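Side-chain contacts in conserved hypothetical alanine and leucine RICH protein (Mycobacterium tuberculosis, PDB 2WAM), which is of unknown function but belongs to the PAC2 family, named after a proteasome assembly chaperone, and joins neighbouring subunits through a protruding hairpin: residues Thr117-Asp121 with His122-Ser126; Ala195-Asn199 with Arg200-Ser204; His240-His243 with Tyr244-Gln247. All blocks are in the same frame, centred on the assembly; numbering follows the deposited sequence.

Contact 1. Residues Thr117-Asp121 with His122-Ser126; sequences TFKTD and HFTHS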
loop_
_atom_site.group_PDB
_atom_site.type_symbol
_atom_site.label_atom_id
_atom_site.label_comp_id
_atom_site.label_asym_id
_atom_site.label_seq_id
_atom_site.Cartn_x
_atom_site.Cartn_y
_atom_site.Cartn_z
ATOM N N THR A 117 -13.179 -32.955 2.793
ATOM C CA THR A 117 -13.638 -34.267 3.202
ATOM C C THR A 117 -14.698 -34.136 4.289
ATOM O O THR A 117 -14.538 -33.376 5.249
ATOM C CB THR A 117 -12.484 -35.148 3.721
ATOM O OG1 THR A 117 -11.446 -35.209 2.746
ATOM C CG2 THR A 117 -12.973 -36.558 3.985
ATOM N N PHE A 118 -15.789 -34.869 4.131
ATOM C CA PHE A 118 -16.861 -34.844 5.125
ATOM C C PHE A 118 -17.064 -36.246 5.669
ATOM O O PHE A 118 -17.323 -37.179 4.915
ATOM C CB PHE A 118 -18.160 -34.319 4.511
ATOM C CG PHE A 118 -19.247 -34.048 5.513
ATOM C CD1 PHE A 118 -19.349 -32.811 6.128
ATOM C CD2 PHE A 118 -20.185 -35.016 5.823
ATOM C CE1 PHE A 118 -20.361 -32.545 7.049
ATOM C CE2 PHE A 118 -21.201 -34.758 6.748
ATOM C CZ PHE A 118 -21.286 -33.520 7.362
ATOM N N LYS A 119 -16.944 -36.389 6.980
ATOM C CA LYS A 119 -17.004 -37.700 7.608
ATOM C C LYS A 119 -18.191 -37.774 8.576
ATOM O O LYS A 119 -18.146 -37.227 9.683
ATOM C CB LYS A 119 -15.674 -37.983 8.313
ATOM C CG LYS A 119 -15.486 -39.394 8.809
ATOM C CD LYS A 119 -14.084 -39.564 9.367
ATOM C CE LYS A 119 -13.732 -41.030 9.560
ATOM N NZ LYS A 119 -12.254 -41.241 9.535
ATOM N N THR A 120 -19.259 -38.437 8.131
ATOM C CA THR A 120 -20.497 -38.590 8.912
ATOM C C THR A 120 -21.224 -37.281 9.234
ATOM O O THR A 120 -22.319 -37.031 8.735
ATOM C CB THR A 120 -20.271 -39.335 10.242
ATOM O OG1 THR A 120 -19.373 -40.435 10.046
ATOM C CG2 THR A 120 -21.608 -39.834 10.789
ATOM N N ASP A 121 -20.616 -36.456 10.081
ATOM C CA ASP A 121 -21.282 -35.258 10.580
ATOM C C ASP A 121 -20.345 -34.070 10.783
ATOM O O ASP A 121 -20.664 -33.153 11.539
ATOM C CB ASP A 121 -21.977 -35.563 11.907
ATOM C CG ASP A 121 -20.993 -35.937 13.014
ATOM O OD1 ASP A 121 -19.814 -36.228 12.703
ATOM O OD2 ASP A 121 -21.402 -35.943 14.196
ATOM N N HIS A 122 -19.183 -34.081 10.144
ATOM C CA HIS A 122 -18.275 -32.943 10.283
ATOM C C HIS A 122 -17.175 -32.975 9.234
ATOM O O HIS A 122 -16.874 -34.030 8.667
ATOM C CB HIS A 122 -17.694 -32.848 11.705
ATOM C CG HIS A 122 -16.785 -33.985 12.067
ATOM N ND1 HIS A 122 -17.240 -35.275 12.247
ATOM C CD2 HIS A 122 -15.451 -34.023 12.284
ATOM C CE1 HIS A 122 -16.223 -36.060 12.552
ATOM N NE2 HIS A 122 -15.124 -35.323 12.586
ATOM N N PHE A 123 -16.593 -31.812 8.962
ATOM C CA PHE A 123 -15.525 -31.714 7.976
ATOM C C PHE A 123 -14.190 -32.082 8.599
ATOM O O PHE A 123 -13.909 -31.705 9.744
ATOM C CB PHE A 123 -15.463 -30.303 7.395
ATOM C CG PHE A 123 -16.521 -30.026 6.383
ATOM C CD1 PHE A 123 -17.612 -29.226 6.700
ATOM C CD2 PHE A 123 -16.436 -30.566 5.110
ATOM C CE1 PHE A 123 -18.589 -28.968 5.763
ATOM C CE2 PHE A 123 -17.418 -30.304 4.160
ATOM C CZ PHE A 123 -18.493 -29.502 4.489
ATOM N N THR A 124 -13.367 -32.807 7.844
ATOM C CA THR A 124 -12.119 -33.337 8.389
ATOM C C THR A 124 -10.858 -32.935 7.637
ATOM O O THR A 124 -9.750 -33.231 8.084
ATOM C CB THR A 124 -12.146 -34.857 8.444
ATOM O OG1 THR A 124 -12.325 -35.372 7.118
ATOM C CG2 THR A 124 -13.270 -35.319 9.339
ATOM N N HIS A 125 -11.015 -32.262 6.508
ATOM C CA HIS A 125 -9.856 -31.931 5.692
ATOM C C HIS A 125 -10.234 -30.990 4.560
ATOM O O HIS A 125 -11.321 -31.098 3.984
ATOM C CB HIS A 125 -9.233 -33.220 5.132
ATOM C CG HIS A 125 -8.162 -32.987 4.116
ATOM N ND1 HIS A 125 -6.855 -32.707 4.462
ATOM C CD2 HIS A 125 -8.199 -32.996 2.763
ATOM C CE1 HIS A 125 -6.136 -32.555 3.367
ATOM N NE2 HIS A 125 -6.927 -32.729 2.321
ATOM N N SER A 126 -9.336 -30.057 4.257
ATOM C CA SER A 126 -9.459 -29.246 3.047
ATOM C C SER A 126 -8.214 -29.374 2.181
ATOM O O SER A 126 -7.088 -29.221 2.649
ATOM C CB SER A 126 -9.694 -27.783 3.390
ATOM O OG SER A 126 -8.646 -27.305 4.211
#

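Contact 2. Residues Ala195-Asn199 with Arg200-Ser204; sequences AHSNN and RELIS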
loop_
_atom_site.group_PDB
_atom_site.type_symbol
_atom_site.label_atom_id
_atom_site.label_comp_id
_atom_site.label_asym_id
_atom_site.label_seq_id
_atom_site.Cartn_x
_atom_site.Cartn_y
_atom_site.Cartn_z
ATOM N N ALA A 195 8.147 -30.722 -28.535
ATOM C CA ALA A 195 9.148 -29.870 -27.923
ATOM C C ALA A 195 9.092 -28.460 -28.484
ATOM O O ALA A 195 8.800 -28.262 -29.659
ATOM C CB ALA A 195 10.523 -30.462 -28.165
ATOM N N HIS A 196 9.370 -27.480 -27.632
ATOM C CA HIS A 196 9.564 -26.105 -28.082
ATOM C C HIS A 196 10.737 -25.457 -27.350
ATOM O O HIS A 196 11.045 -25.801 -26.205
ATOM C CB HIS A 196 8.280 -25.259 -27.973
ATOM C CG HIS A 196 7.412 -25.608 -26.807
ATOM N ND1 HIS A 196 7.238 -24.765 -25.731
ATOM C CD2 HIS A 196 6.656 -26.704 -26.553
ATOM C CE1 HIS A 196 6.415 -25.325 -24.866
ATOM N NE2 HIS A 196 6.051 -26.503 -25.336
ATOM N N SER A 197 11.404 -24.529 -28.022
ATOM C CA SER A 197 12.549 -23.866 -27.418
ATOM C C SER A 197 12.919 -22.655 -28.237
ATOM O O SER A 197 12.535 -22.554 -29.399
ATOM C CB SER A 197 13.740 -24.820 -27.346
ATOM O OG SER A 197 14.897 -24.152 -26.890
ATOM N N ASN A 198 13.649 -21.726 -27.630
ATOM C CA ASN A 198 14.194 -20.617 -28.397
ATOM C C ASN A 198 15.639 -20.907 -28.760
ATOM O O ASN A 198 16.377 -20.028 -29.190
ATOM C CB ASN A 198 14.035 -19.265 -27.681
ATOM C CG ASN A 198 14.900 -19.145 -26.449
ATOM O OD1 ASN A 198 15.277 -20.137 -25.837
ATOM N ND2 ASN A 198 15.201 -17.919 -26.067
ATOM N N ASN A 199 16.028 -22.164 -28.579
ATOM C CA ASN A 199 17.317 -22.651 -29.048
ATOM C C ASN A 199 17.195 -24.040 -29.673
ATOM O O ASN A 199 17.046 -25.034 -28.969
ATOM C CB ASN A 199 18.336 -22.668 -27.916
ATOM C CG ASN A 199 19.613 -23.380 -28.299
ATOM O OD1 ASN A 199 19.799 -23.771 -29.454
ATOM N ND2 ASN A 199 20.503 -23.557 -27.330
ATOM N N ARG A 200 17.275 -24.102 -31.000
ATOM C CA ARG A 200 17.009 -25.337 -31.724
ATOM C C ARG A 200 17.910 -26.506 -31.329
ATOM O O ARG A 200 17.505 -27.664 -31.422
ATOM C CB ARG A 200 17.047 -25.096 -33.230
ATOM C CG ARG A 200 15.787 -24.427 -33.745
ATOM C CD ARG A 200 15.797 -24.241 -35.254
ATOM N NE ARG A 200 14.868 -23.181 -35.643
ATOM C CZ ARG A 200 13.610 -23.382 -36.024
ATOM N NH1 ARG A 200 13.119 -24.614 -36.083
ATOM N NH2 ARG A 200 12.843 -22.349 -36.353
ATOM N N GLU A 201 19.123 -26.208 -30.881
ATOM C CA GLU A 201 20.050 -27.267 -30.493
ATOM C C GLU A 201 19.484 -28.091 -29.349
ATOM O O GLU A 201 19.758 -29.286 -29.234
ATOM C CB GLU A 201 21.415 -26.689 -30.116
ATOM C CG GLU A 201 22.161 -26.065 -31.294
ATOM C CD GLU A 201 23.589 -25.674 -30.950
ATOM O OE1 GLU A 201 24.103 -26.143 -29.911
ATOM O OE2 GLU A 201 24.196 -24.899 -31.725
ATOM N N LEU A 202 18.682 -27.441 -28.513
ATOM C CA LEU A 202 18.098 -28.065 -27.331
ATOM C C LEU A 202 17.001 -29.069 -27.667
ATOM O O LEU A 202 16.577 -29.844 -26.811
ATOM C CB LEU A 202 17.536 -26.993 -26.407
ATOM C CG LEU A 202 18.615 -26.139 -25.759
ATOM C CD1 LEU A 202 17.982 -25.072 -24.885
ATOM C CD2 LEU A 202 19.538 -27.035 -24.958
ATOM N N ILE A 203 16.545 -29.049 -28.913
ATOM C CA ILE A 203 15.452 -29.903 -29.328
ATOM C C ILE A 203 15.723 -30.510 -30.700
ATOM O O ILE A 203 14.822 -30.634 -31.532
ATOM C CB ILE A 203 14.142 -29.115 -29.347
ATOM C CG1 ILE A 203 14.335 -27.802 -30.109
ATOM C CG2 ILE A 203 13.687 -28.831 -27.923
ATOM C CD1 ILE A 203 13.045 -27.135 -30.507
ATOM N N SER A 204 16.977 -30.886 -30.925
ATOM C CA SER A 204 17.400 -31.447 -32.205
ATOM C C SER A 204 16.932 -32.890 -32.347
ATOM O O SER A 204 16.884 -33.439 -33.451
ATOM C CB SER A 204 18.919 -31.368 -32.333
ATOM O OG SER A 204 19.553 -31.750 -31.124
#

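Contact 3. Residues His240-His243 with Tyr244-Gln247; sequences HVPH and YLTQ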
loop_
_atom_site.group_PDB
_atom_site.type_symbol
_atom_site.label_atom_id
_atom_site.label_comp_id
_atom_site.label_asym_id
_atom_site.label_seq_id
_atom_site.Cartn_x
_atom_site.Cartn_y
_atom_site.Cartn_z
ATOM N N HIS A 240 2.083 -36.241 -24.994
ATOM C CA HIS A 240 0.814 -36.674 -25.576
ATOM C C HIS A 240 0.162 -37.804 -24.791
ATOM O O HIS A 240 0.751 -38.865 -24.607
ATOM C CB HIS A 240 1.004 -37.084 -27.033
ATOM C CG HIS A 240 1.518 -35.981 -27.905
ATOM N ND1 HIS A 240 2.552 -36.157 -28.797
ATOM C CD2 HIS A 240 1.149 -34.683 -28.008
ATOM C CE1 HIS A 240 2.791 -35.017 -29.420
ATOM N NE2 HIS A 240 1.955 -34.107 -28.959
ATOM N N VAL A 241 -1.057 -37.564 -24.328
ATOM C CA VAL A 241 -1.806 -38.557 -23.565
ATOM C C VAL A 241 -2.988 -39.072 -24.380
ATOM O O VAL A 241 -3.739 -38.281 -24.961
ATOM C CB VAL A 241 -2.356 -37.967 -22.238
ATOM C CG1 VAL A 241 -3.101 -39.032 -21.448
ATOM C CG2 VAL A 241 -1.238 -37.359 -21.409
ATOM N N PRO A 242 -3.156 -40.402 -24.434
ATOM C CA PRO A 242 -4.322 -40.978 -25.114
ATOM C C PRO A 242 -5.598 -40.285 -24.629
ATOM O O PRO A 242 -5.785 -40.188 -23.415
ATOM C CB PRO A 242 -4.294 -42.437 -24.656
ATOM C CG PRO A 242 -2.864 -42.718 -24.414
ATOM C CD PRO A 242 -2.270 -41.440 -23.882
ATOM N N HIS A 243 -6.447 -39.805 -25.539
ATOM C CA HIS A 243 -7.606 -39.020 -25.111
ATOM C C HIS A 243 -8.540 -39.800 -24.187
ATOM O O HIS A 243 -9.250 -39.205 -23.380
ATOM C CB HIS A 243 -8.374 -38.398 -26.287
ATOM C CG HIS A 243 -8.925 -39.398 -27.247
ATOM N ND1 HIS A 243 -8.441 -39.542 -28.530
ATOM C CD2 HIS A 243 -9.913 -40.314 -27.112
ATOM C CE1 HIS A 243 -9.109 -40.501 -29.146
ATOM N NE2 HIS A 243 -10.005 -40.988 -28.307
ATOM N N TYR A 244 -8.524 -41.128 -24.272
ATOM C CA TYR A 244 -9.350 -41.913 -23.356
ATOM C C TYR A 244 -8.791 -41.985 -21.925
ATOM O O TYR A 244 -9.431 -42.541 -21.026
ATOM C CB TYR A 244 -9.656 -43.304 -23.917
ATOM C CG TYR A 244 -8.458 -44.155 -24.299
ATOM C CD1 TYR A 244 -7.895 -45.055 -23.387
ATOM C CD2 TYR A 244 -7.905 -44.085 -25.581
ATOM C CE1 TYR A 244 -6.813 -45.852 -23.735
ATOM C CE2 TYR A 244 -6.817 -44.882 -25.938
ATOM C CZ TYR A 244 -6.281 -45.764 -25.009
ATOM O OH TYR A 244 -5.200 -46.545 -25.352
ATOM N N LEU A 245 -7.608 -41.408 -21.719
ATOM C CA LEU A 245 -6.964 -41.418 -20.408
ATOM C C LEU A 245 -6.855 -40.029 -19.791
ATOM O O LEU A 245 -6.229 -39.864 -18.746
ATOM C CB LEU A 245 -5.568 -42.028 -20.505
ATOM C CG LEU A 245 -5.528 -43.516 -20.837
ATOM C CD1 LEU A 245 -4.083 -43.991 -21.081
ATOM C CD2 LEU A 245 -6.217 -44.313 -19.726
ATOM N N THR A 246 -7.477 -39.046 -20.438
ATOM C CA THR A 246 -7.328 -37.642 -20.065
ATOM C C THR A 246 -7.658 -37.343 -18.603
ATOM O O THR A 246 -6.963 -36.560 -17.953
ATOM C CB THR A 246 -8.194 -36.745 -20.967
ATOM O OG1 THR A 246 -7.923 -37.057 -22.331
ATOM C CG2 THR A 246 -7.879 -35.289 -20.741
ATOM N N GLN A 247 -8.720 -37.955 -18.090
ATOM C CA GLN A 247 -9.194 -37.627 -16.751
ATOM C C GLN A 247 -8.836 -38.683 -15.710
ATOM O O GLN A 247 -9.555 -38.867 -14.732
ATOM C CB GLN A 247 -10.703 -37.367 -16.761
ATOM C CG GLN A 247 -11.113 -36.202 -17.649
ATOM C CD GLN A 247 -12.498 -35.667 -17.320
ATOM O OE1 GLN A 247 -13.330 -36.372 -16.746
ATOM N NE2 GLN A 247 -12.752 -34.414 -17.685
#

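Contact 1. Residues Thr117-Asp121 with His122-Ser126
Phe118 and Phe123 form a T-shaped pair on one face of a two-stranded arm far from the body of its own chain. The edge of Phe118 points at the face of Phe123, CD1 lying over the middle of that ring with the planes at 79°. With CG anti to the backbone N (chi1 -170°), one face of the Phe118 ring covers His122 N, which lies toward the rim, nearest CZ at 3.5 Å. The strands form a non-hydrogen-bonded pair here.

Thr117 lies on the other face, and Thr124 OG1 comes up to its CG2, 3.4 Å, while Thr117 OG1 bonds to Gln214 of the second subunit. At the turn, His122 ND1 donates to Asp121 OD1 over 2.8 Å. The carboxylate is met on its anti side by a donor well out of its plane and stands 77° to the imidazole. Asp121 OD2 takes a salt bridge from Arg200 of the second subunit. Lys119 N to His122 O, 2.9 Å, closes the two-residue loop; the return bond is weak. Thr117 accepts from Thr124 N and donates to His125 O, a beta bulge in a hairpin whose first strand pairs antiparallel with that subunit.

Contact 2. Residues Ala195-Asn199 with Arg200-Ser204
Asn199 and Leu202 meet almost at a right angle, the flat amide running across the leucine branch, with ND2 3.6 Å from Leu202 CG. CG of Asn199 stands anti to the backbone N (chi1 170°), which brings the amide alongside the start of the short 3-10 segment 200-202. From there its two ends do different work. OD1 accepts from Glu201 N at 2.9 Å, the donor standing well above the amide carbonyl plane, and the same oxygen lies against Glu201 CB. ND2, on the leucine side, has a weak hydrogen bond to Glu233. The backbone carbonyl of Asn199 closes the turn by taking Leu202 N at 2.9 Å.

Ser197 faces the same leucine from the strand. Its hydroxyl accepts from Asn199 N over 2.8 Å and is also bonded to the carbonyl of Val234 on the adjoining strand. These two bonds hold the hydroxyl, and Leu202 CD1 lies 3.8 Å from Ser197 OG. Farther along, Ile203 turns its two branches toward the strand: CG2 rests on Ala195 CB at 3.6 Å, and CD1 lies beside Ser197 CB at 4.0 Å. Ala195 and Ser197 thus present one side of the strand to the returning chain, while His196 points to the other side and bonds to Glu224. The extended Arg200 side chain runs to a salt bridge with Asp121 of the third subunit.

Strand 193-197 lies at an outer edge of the large mixed sheet within its chain, and the third subunit bonds to its backbone at Ser197. Its exit is an ST turn at Ser197 followed directly by an Asx turn at Asn199, the pair of side-chain-supported turns that reverses the chain into the 3-10 segment.

Contact 3. Residues His240-His243 with Tyr244-Gln247
Pro242 lies over one face of the Tyr244 ring in a CH-pi contact, CB 4.0 Å from the ring centroid and shifted toward the rim, nearest CE2. The tyrosine is carried there by chi1 of 56°, which sets CG between the backbone N and the carbonyl carbon and folds the ring back along the proline. The neighbouring CG of Pro242 packs on Leu245 CD1 at 3.8 Å, and Val241 adds its CG1 branch against Leu245 CB at 4.0 Å. Val241, Pro242 and Leu245 are buried, and this is the close, largely apolar side. Val299 and Leu302 of helix 293-315 also pack on Tyr244, whose hydroxyl is bonded to His187.

His243 and Thr246, by contrast, are partly exposed and meet mainly through polar groups. The CB of His243 is directed away from the following residues, but its carbonyl oxygen takes the Thr246 hydroxyl at 2.7 Å and, more weakly, Thr246 N at 3.4 Å. Thr246 also rests on Ala78 and Pro182. The bond from Leu245 N to Pro242 O, 2.8 Å, has its donor above the carbonyl plane.

Two successive carbonyls are therefore used as the strand bends into a 3-10 turn. The chemistry implies a division of labour: the apolar side chains pack together, while the turn itself is held by backbone carbonyls and the threonine hydroxyl, which supplements a weak backbone bond.

Overall arrangement
All three contacts are partly buried and local, yet they sit in different parts of the fold. Contact 1 is a protruding, interface-facing hairpin, its centre about 31 Å from the centre of the chain, and contacts 2 and 3 finish neighbouring strands, 193-197 and 234-242, of the large mixed sheet. Contacts 1 and 2 both serve the assembly: the hairpin meets the 195-204 region of the second subunit, and contact 2 receives Asp121 from the third, although within one chain their centres are about 48 Å apart. Contact 3 touches no other chain. Charged and aromatic groups mark contact 1 and side-chain-supported turns contact 2; contact 3 joins apolar side chains, including the face of Tyr244, with backbone bonds.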